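PDB 6ZJK: ribonucleoside-diphosphate reductase subunit beta from Clostridium botulinum, which probably serves, with its di-iron centre, as the radical-generating small subunit of a ribonucleotide reductase, which converts ribonucleoside diphosphates to deoxyribonucleoside diphosphates. Local coordinates for residues D90-A95 with A219-M224; I303-N308 with K325-W330. One frame throughout, in Å; residues are numbered along the deposited sequence.

Contact 1. Residues D90-A95 with A219-M224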
ATOM      1  N   ASP A  90     -17.317  30.478 -16.491  1.00 41.53           N
ATOM      2  CA  ASP A  90     -18.279  29.473 -16.055  1.00 41.21           C
ATOM      3  C   ASP A  90     -18.048  28.147 -16.771  1.00 46.24           C
ATOM      4  O   ASP A  90     -18.194  27.074 -16.174  1.00 46.10           O
ATOM      5  CB  ASP A  90     -19.717  29.948 -16.284  1.00 43.62           C
ATOM      6  CG  ASP A  90     -20.094  31.148 -15.407  1.00 54.68           C
ATOM      7  OD1 ASP A  90     -19.465  31.351 -14.353  1.00 54.77           O
ATOM      8  OD2 ASP A  90     -21.078  31.841 -15.728  1.00 57.32           O
ATOM      9  N   GLY A  91     -17.693  28.199 -18.060  1.00 47.58           N
ATOM     10  CA  GLY A  91     -17.439  26.970 -18.796  1.00 42.99           C
ATOM     11  C   GLY A  91     -16.196  26.238 -18.317  1.00 48.26           C
ATOM     12  O   GLY A  91     -16.168  25.000 -18.275  1.00 39.09           O
ATOM     13  N   GLU A  92     -15.153  26.988 -17.949  1.00 41.31           N
ATOM     14  CA  GLU A  92     -13.960  26.348 -17.400  1.00 43.79           C
ATOM     15  C   GLU A  92     -14.247  25.714 -16.045  1.00 44.23           C
ATOM     16  O   GLU A  92     -13.814  24.580 -15.791  1.00 41.21           O
ATOM     17  CB  GLU A  92     -12.816  27.358 -17.292  1.00 44.22           C
ATOM     18  CG  GLU A  92     -12.200  27.762 -18.632  1.00 52.56           C
ATOM     19  CD  GLU A  92     -11.331  29.015 -18.534  1.00 57.02           C
ATOM     20  OE1 GLU A  92     -11.477  29.768 -17.540  1.00 55.30           O
ATOM     21  OE2 GLU A  92     -10.511  29.250 -19.453  1.00 53.24           O
ATOM     22  N   ARG A  93     -14.984  26.423 -15.165  1.00 40.82           N
ATOM     23  CA  ARG A  93     -15.321  25.864 -13.853  1.00 40.43           C
ATOM     24  C   ARG A  93     -16.205  24.632 -13.984  1.00 44.09           C
ATOM     25  O   ARG A  93     -15.999  23.635 -13.281  1.00 38.22           O
ATOM     26  CB  ARG A  93     -16.031  26.902 -12.976  1.00 41.73           C
ATOM     27  CG  ARG A  93     -15.161  27.809 -12.113  1.00 45.17           C
ATOM     28  CD  ARG A  93     -14.442  26.987 -11.009  1.00 41.66           C
ATOM     29  NE  ARG A  93     -15.393  26.320 -10.120  1.00 39.73           N
ATOM     30  CZ  ARG A  93     -16.062  26.904  -9.129  1.00 44.10           C
ATOM     31  NH1 ARG A  93     -15.908  28.202  -8.875  1.00 39.63           N
ATOM     32  NH2 ARG A  93     -16.915  26.186  -8.410  1.00 40.63           N
ATOM     33  N   ASN A  94     -17.195  24.678 -14.879  1.00 40.70           N
ATOM     34  CA  ASN A  94     -18.038  23.509 -15.104  1.00 40.55           C
ATOM     35  C   ASN A  94     -17.196  22.295 -15.460  1.00 44.49           C
ATOM     36  O   ASN A  94     -17.370  21.210 -14.887  1.00 43.61           O
ATOM     37  CB  ASN A  94     -19.047  23.806 -16.226  1.00 45.10           C
ATOM     38  CG  ASN A  94     -19.833  22.577 -16.647  1.00 45.10           C
ATOM     39  OD1 ASN A  94     -20.810  22.216 -16.007  1.00 49.92           O
ATOM     40  ND2 ASN A  94     -19.416  21.941 -17.744  1.00 46.48           N
ATOM     41  N   ALA A  95     -16.212  22.479 -16.338  1.00 41.73           N
ATOM     42  CA  ALA A  95     -15.381  21.347 -16.726  1.00 43.90           C
ATOM     43  C   ALA A  95     -14.458  20.930 -15.583  1.00 39.99           C
ATOM     44  O   ALA A  95     -14.357  19.742 -15.268  1.00 41.74           O
ATOM     45  CB  ALA A  95     -14.583  21.701 -17.983  1.00 37.50           C
ATOM     46  N   ALA A 219      -3.343  25.007 -18.499  1.00 34.46           N
ATOM     47  CA  ALA A 219      -2.005  25.523 -18.210  1.00 41.84           C
ATOM     48  C   ALA A 219      -1.300  26.045 -19.449  1.00 41.84           C
ATOM     49  O   ALA A 219      -0.489  26.974 -19.351  1.00 45.80           O
ATOM     50  CB  ALA A 219      -1.146  24.430 -17.573  1.00 39.67           C
ATOM     51  N   ARG A 220      -1.587  25.469 -20.622  1.00 43.57           N
ATOM     52  CA  ARG A 220      -0.975  25.975 -21.846  1.00 47.87           C
ATOM     53  C   ARG A 220      -1.400  27.417 -22.106  1.00 46.54           C
ATOM     54  O   ARG A 220      -0.660  28.173 -22.749  1.00 55.17           O
ATOM     55  CB  ARG A 220      -1.342  25.087 -23.052  1.00 45.08           C
ATOM     56  CG  ARG A 220      -0.274  25.014 -24.188  1.00 45.65           C
ATOM     57  CD  ARG A 220      -0.846  24.362 -25.452  1.00 46.15           C
ATOM     58  NE  ARG A 220       0.135  24.179 -26.529  1.00 45.53           N
ATOM     59  CZ  ARG A 220      -0.192  23.891 -27.779  1.00 49.46           C
ATOM     60  NH1 ARG A 220      -1.481  23.786 -28.111  1.00 46.69           N
ATOM     61  NH2 ARG A 220       0.756  23.730 -28.709  1.00 55.83           N
ATOM     62  N   GLN A 221      -2.574  27.824 -21.595  1.00 45.31           N
ATOM     63  CA  GLN A 221      -3.067  29.192 -21.718  1.00 51.64           C
ATOM     64  C   GLN A 221      -2.681  30.085 -20.549  1.00 48.57           C
ATOM     65  O   GLN A 221      -3.100  31.246 -20.522  1.00 47.30           O
ATOM     66  CB  GLN A 221      -4.601  29.236 -21.790  1.00 50.03           C
ATOM     67  CG  GLN A 221      -5.268  28.209 -22.665  1.00 51.23           C
ATOM     68  CD  GLN A 221      -6.776  28.234 -22.487  1.00 50.25           C
ATOM     69  OE1 GLN A 221      -7.340  29.256 -22.131  1.00 50.93           O
ATOM     70  NE2 GLN A 221      -7.413  27.076 -22.618  1.00 50.33           N
ATOM     71  N   GLY A 222      -1.956  29.572 -19.559  1.00 47.74           N
ATOM     72  CA  GLY A 222      -1.592  30.375 -18.408  1.00 49.75           C
ATOM     73  C   GLY A 222      -2.532  30.290 -17.218  1.00 47.44           C
ATOM     74  O   GLY A 222      -2.396  31.092 -16.286  1.00 50.09           O
ATOM     75  N   LYS A 223      -3.484  29.359 -17.221  1.00 46.95           N
ATOM     76  CA  LYS A 223      -4.481  29.220 -16.166  1.00 45.56           C
ATOM     77  C   LYS A 223      -4.212  27.943 -15.369  1.00 49.64           C
ATOM     78  O   LYS A 223      -4.031  26.868 -15.953  1.00 42.27           O
ATOM     79  CB  LYS A 223      -5.893  29.214 -16.773  1.00 47.16           C
ATOM     80  CG  LYS A 223      -6.279  30.531 -17.501  1.00 51.63           C
ATOM     81  CD  LYS A 223      -7.532  30.401 -18.416  1.00 58.25           C
ATOM     82  CE  LYS A 223      -7.890  31.736 -19.098  1.00 65.67           C
ATOM     83  NZ  LYS A 223      -8.858  31.628 -20.245  1.00 64.16           N
ATOM     84  N   MET A 224      -4.193  28.063 -14.033  1.00 49.67           N
ATOM     85  CA  MET A 224      -4.011  26.924 -13.122  1.00 43.23           C
ATOM     86  C   MET A 224      -2.732  26.147 -13.422  1.00 37.35           C
ATOM     87  O   MET A 224      -2.753  24.927 -13.570  1.00 38.76           O
ATOM     88  CB  MET A 224      -5.219  25.976 -13.152  1.00 37.40           C
ATOM     89  CG  MET A 224      -6.552  26.689 -12.936  1.00 44.88           C
ATOM     90  SD  MET A 224      -6.705  27.628 -11.384  1.00 42.45           S
ATOM     91  CE  MET A 224      -6.760  26.299 -10.159  1.00 45.82           C
TER
HETATM   92  O   HOH W   1     -10.424  28.117 -22.143  1.00 51.16           O
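E92, in the first turn of helix 90-118, faces K223 in the link that follows helix 190-220, and their CA atoms, 10.0 Å apart, are the nearest pair between the two backbones. At this spacing the contact is made by the long side chains of E92, K223 and, through a water, Q221. Helix 190-220 ends in a Schellman motif: G222, at a phi of 93°, turns the chain, and its N bonds back to A219 O. Beyond the turn, K223 directs its side chain at the helix across from it. E92 and K223 both run out extended and meet nearly at a right angle in a salt bridge, K223 NZ lying 3.0 Å from E92 OE2 on the syn lone pair of that oxygen. The aliphatic part of the lysine passes alongside the carboxylate, with K223 CD 3.4 Å from the same E92 OE2. Q221 joins from its own segment: its OE1 takes a weak bond of 3.4 Å from K223 NZ. Water 1 closes the group, donating to E92 OE2 at 2.9 Å and accepting from Q221 NE2 at 3.2 Å, so one carboxylate oxygen is held by both an ammonium and a water. The Q84 side chain hydrogen-bonds to G222 O and M224 N. In the ribonucleotide reductase small-chain helical fold, this salt bridge ties the first turn of helix 90-118 to the short link between helices 190-220 and 225-255, just after the Schellman turn.

Contact 2. Residues I303-N308 with K325-W330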
ATOM      1  N   ILE A 303      -8.554  10.336 -28.095  1.00 40.23           N
ATOM      2  CA  ILE A 303      -8.859   9.124 -27.342  1.00 38.87           C
ATOM      3  C   ILE A 303      -8.666   7.884 -28.211  1.00 44.05           C
ATOM      4  O   ILE A 303      -8.085   6.886 -27.765  1.00 41.13           O
ATOM      5  CB  ILE A 303     -10.287   9.189 -26.768  1.00 40.08           C
ATOM      6  CG1 ILE A 303     -10.488  10.458 -25.918  1.00 43.58           C
ATOM      7  CG2 ILE A 303     -10.576   7.950 -25.936  1.00 41.46           C
ATOM      8  CD1 ILE A 303      -9.466  10.622 -24.836  1.00 44.24           C
ATOM      9  N   LYS A 304      -9.127   7.934 -29.470  1.00 41.72           N
ATOM     10  CA  LYS A 304      -8.986   6.787 -30.360  1.00 42.08           C
ATOM     11  C   LYS A 304      -7.519   6.483 -30.624  1.00 39.77           C
ATOM     12  O   LYS A 304      -7.123   5.315 -30.680  1.00 38.67           O
ATOM     13  CB  LYS A 304      -9.748   7.024 -31.676  1.00 39.71           C
ATOM     14  CG  LYS A 304     -11.260   6.905 -31.535  1.00 42.41           C
ATOM     15  CD  LYS A 304     -12.028   7.073 -32.862  1.00 45.12           C
ATOM     16  CE  LYS A 304     -13.550   7.025 -32.630  1.00 44.46           C
ATOM     17  NZ  LYS A 304     -14.378   7.300 -33.862  1.00 50.77           N
ATOM     18  N   TYR A 305      -6.708   7.527 -30.828  1.00 38.96           N
ATOM     19  CA  TYR A 305      -5.275   7.337 -31.035  1.00 42.30           C
ATOM     20  C   TYR A 305      -4.636   6.645 -29.835  1.00 43.21           C
ATOM     21  O   TYR A 305      -3.761   5.786 -29.992  1.00 41.01           O
ATOM     22  CB  TYR A 305      -4.602   8.688 -31.301  1.00 37.74           C
ATOM     23  CG  TYR A 305      -3.084   8.665 -31.243  1.00 47.88           C
ATOM     24  CD1 TYR A 305      -2.318   8.269 -32.338  1.00 48.39           C
ATOM     25  CD2 TYR A 305      -2.419   9.040 -30.083  1.00 46.19           C
ATOM     26  CE1 TYR A 305      -0.932   8.257 -32.270  1.00 52.22           C
ATOM     27  CE2 TYR A 305      -1.041   9.031 -30.001  1.00 50.48           C
ATOM     28  CZ  TYR A 305      -0.300   8.636 -31.089  1.00 52.99           C
ATOM     29  OH  TYR A 305       1.080   8.628 -30.985  1.00 55.35           O
ATOM     30  N   LEU A 306      -5.034   7.035 -28.629  1.00 39.41           N
ATOM     31  CA  LEU A 306      -4.482   6.406 -27.435  1.00 43.17           C
ATOM     32  C   LEU A 306      -4.840   4.928 -27.367  1.00 37.27           C
ATOM     33  O   LEU A 306      -4.000   4.101 -26.994  1.00 35.82           O
ATOM     34  CB  LEU A 306      -4.978   7.132 -26.176  1.00 36.06           C
ATOM     35  CG  LEU A 306      -4.349   8.499 -25.906  1.00 41.37           C
ATOM     36  CD1 LEU A 306      -4.930   9.163 -24.633  1.00 45.00           C
ATOM     37  CD2 LEU A 306      -2.846   8.389 -25.799  1.00 42.98           C
ATOM     38  N   SER A 307      -6.079   4.571 -27.725  1.00 36.06           N
ATOM     39  CA  SER A 307      -6.465   3.169 -27.627  1.00 41.22           C
ATOM     40  C   SER A 307      -5.662   2.297 -28.586  1.00 43.51           C
ATOM     41  O   SER A 307      -5.366   1.143 -28.260  1.00 43.51           O
ATOM     42  CB  SER A 307      -7.968   2.996 -27.853  1.00 38.35           C
ATOM     43  OG  SER A 307      -8.312   3.117 -29.209  1.00 41.61           O
ATOM     44  N   ASN A 308      -5.271   2.828 -29.754  1.00 45.97           N
ATOM     45  CA  ASN A 308      -4.433   2.049 -30.669  1.00 47.92           C
ATOM     46  C   ASN A 308      -3.107   1.692 -30.005  1.00 43.77           C
ATOM     47  O   ASN A 308      -2.645   0.549 -30.096  1.00 40.74           O
ATOM     48  CB  ASN A 308      -4.160   2.821 -31.962  1.00 41.00           C
ATOM     49  CG  ASN A 308      -5.411   3.070 -32.780  1.00 43.45           C
ATOM     50  OD1 ASN A 308      -6.442   2.421 -32.607  1.00 43.00           O
ATOM     51  ND2 ASN A 308      -5.322   4.030 -33.672  1.00 44.51           N
ATOM     52  N   LYS A 325      -1.751   9.389 -36.989  1.00 63.17           N
ATOM     53  CA  LYS A 325      -0.793  10.342 -36.442  1.00 68.39           C
ATOM     54  C   LYS A 325      -1.413  11.059 -35.241  1.00 59.57           C
ATOM     55  O   LYS A 325      -2.595  11.417 -35.256  1.00 55.81           O
ATOM     56  CB  LYS A 325      -0.341  11.365 -37.495  1.00 66.14           C
ATOM     57  CG  LYS A 325       0.921  12.159 -37.059  1.00 73.33           C
ATOM     58  CD  LYS A 325       2.163  11.296 -36.851  1.00 77.23           C
ATOM     59  CE  LYS A 325       2.786  11.586 -35.482  1.00 69.31           C
ATOM     60  NZ  LYS A 325       2.100  10.818 -34.406  1.00 65.72           N
ATOM     61  N   HIS A 326      -0.478  11.424 -34.370  1.00 58.46           N
ATOM     62  CA  HIS A 326      -0.823  11.975 -33.070  1.00 52.63           C
ATOM     63  C   HIS A 326      -1.521  13.313 -33.273  1.00 51.94           C
ATOM     64  O   HIS A 326      -0.911  14.241 -33.816  1.00 56.62           O
ATOM     65  CB  HIS A 326       0.445  12.128 -32.235  1.00 54.32           C
ATOM     66  CG  HIS A 326       0.198  12.402 -30.791  1.00 53.47           C
ATOM     67  ND1 HIS A 326      -0.922  13.065 -30.335  1.00 54.53           N
ATOM     68  CD2 HIS A 326       0.942  12.122 -29.697  1.00 55.00           C
ATOM     69  CE1 HIS A 326      -0.858  13.176 -29.019  1.00 49.17           C
ATOM     70  NE2 HIS A 326       0.264  12.612 -28.609  1.00 50.90           N
ATOM     71  N   PRO A 327      -2.778  13.463 -32.855  1.00 49.96           N
ATOM     72  CA  PRO A 327      -3.510  14.701 -33.156  1.00 53.49           C
ATOM     73  C   PRO A 327      -3.199  15.864 -32.226  1.00 55.01           C
ATOM     74  O   PRO A 327      -3.582  16.998 -32.546  1.00 49.95           O
ATOM     75  CB  PRO A 327      -4.980  14.270 -33.031  1.00 51.14           C
ATOM     76  CG  PRO A 327      -4.938  13.147 -32.037  1.00 53.54           C
ATOM     77  CD  PRO A 327      -3.631  12.443 -32.223  1.00 47.65           C
ATOM     78  N   MET A 328      -2.530  15.628 -31.091  1.00 52.81           N
ATOM     79  CA  MET A 328      -2.167  16.676 -30.139  0.61 50.83           C
ATOM     80  C   MET A 328      -0.716  16.475 -29.698  1.00 49.97           C
ATOM     81  O   MET A 328      -0.424  16.270 -28.523  1.00 50.05           O
ATOM     82  CB  MET A 328      -3.064  16.662 -28.902  0.61 51.97           C
ATOM     83  CG  MET A 328      -4.554  16.665 -29.145  0.61 52.23           C
ATOM     84  SD  MET A 328      -5.417  16.622 -27.561  0.61 59.81           S
ATOM     85  CE  MET A 328      -4.906  18.183 -26.842  0.61 56.13           C
ATOM     86  N   GLU A 329       0.220  16.539 -30.645  1.00 50.16           N
ATOM     87  CA  GLU A 329       1.602  16.140 -30.380  1.00 53.26           C
ATOM     88  C   GLU A 329       2.264  16.953 -29.264  1.00 47.22           C
ATOM     89  O   GLU A 329       3.207  16.458 -28.628  1.00 46.26           O
ATOM     90  CB  GLU A 329       2.426  16.195 -31.669  1.00 49.89           C
ATOM     91  CG  GLU A 329       3.764  15.529 -31.468  1.00 59.49           C
ATOM     92  CD  GLU A 329       4.267  14.815 -32.694  1.00 72.55           C
ATOM     93  OE1 GLU A 329       3.442  14.495 -33.583  1.00 73.08           O
ATOM     94  OE2 GLU A 329       5.485  14.535 -32.740  1.00 77.72           O
ATOM     95  N   TRP A 330       1.829  18.206 -29.081  1.00 44.86           N
ATOM     96  CA  TRP A 330       2.456  19.078 -28.093  1.00 46.53           C
ATOM     97  C   TRP A 330       2.373  18.516 -26.682  1.00 38.94           C
ATOM     98  O   TRP A 330       3.206  18.871 -25.846  1.00 38.55           O
ATOM     99  CB  TRP A 330       1.807  20.467 -28.122  1.00 45.49           C
ATOM    100  CG  TRP A 330       0.348  20.453 -27.742  1.00 47.24           C
ATOM    101  CD1 TRP A 330      -0.727  20.327 -28.589  1.00 48.97           C
ATOM    102  CD2 TRP A 330      -0.198  20.569 -26.417  1.00 47.78           C
ATOM    103  NE1 TRP A 330      -1.902  20.354 -27.867  1.00 48.83           N
ATOM    104  CE2 TRP A 330      -1.605  20.502 -26.535  1.00 49.05           C
ATOM    105  CE3 TRP A 330       0.365  20.710 -25.144  1.00 47.14           C
ATOM    106  CZ2 TRP A 330      -2.457  20.583 -25.429  1.00 44.68           C
ATOM    107  CZ3 TRP A 330      -0.491  20.797 -24.034  1.00 44.67           C
ATOM    108  CH2 TRP A 330      -1.880  20.727 -24.189  1.00 43.57           C
TER
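K325 opens the approach to Y305, which projects from helix 296-313 toward the loop. The lysine's carbonyl carbon C lies 4.1 Å from Y305 CE1, while its side chain, bent at three successive torsions, curls round until NZ is 4.2 Å from Y305 OH. The same ammonium forms a long salt bridge with E329 of its own segment. H326 comes next and gives the largest share of the contact from this segment. Its CA sits over one face of the tyrosine ring, 3.9 Å from the centroid, a CH-pi contact. The imidazole then leans against the outer part of the phenol in an offset stack, centroids 4.6 Å apart and planes inclined at 29°; H326 CG is 3.7 Å from Y305 CE2. Y305 reaches this place because its CG stands anti to the backbone N (chi1 168°). P327 follows, its CD 3.9 Å from Y305 CG near the root of the ring, and the proline also touches L298 and R301 one to two turns earlier in the helix. M328 N donates to H326 ND1 at 3.1 Å, from a position 30° out of the ring plane, and H326 NE2 has a weak bond to D332; together these restrain the imidazole's rotation. E329 CA covers the opposite face of the imidazole, over its centre, so the ring is sandwiched. On helix 296-313, I303 packs on helices 262-287 and 190-220, L306 on Y209 of the latter. No hydrogen bond crosses between the segments. An offset tyrosine-histidine stack, a CH-pi contact and a proline packed at the root of the ring thus hold the loop between helices 296-313 and 330-334 against helix 296-313, at the surface of the small-chain helical fold.

From the N terminus, helix 90-118 begins at contact 1, and the chain then passes through helices 124-151 to 190-220 before returning there. That long, almost wholly helical loop closes at 219-224. Helices 225-255 and 262-287 follow before helix 296-313 enters contact 2, where a short loop returns at 325-330. The two closures therefore stand in series, neither nesting nor crossing, with centres about 22 Å apart. They meet physically through R220 and W330, a cation-pi pair in which R220 NH2 is 3.4 Å from W330 CG. The end of helix 190-220 and the link after it thus lie between the start of helix 90-118 and the loop 325-330.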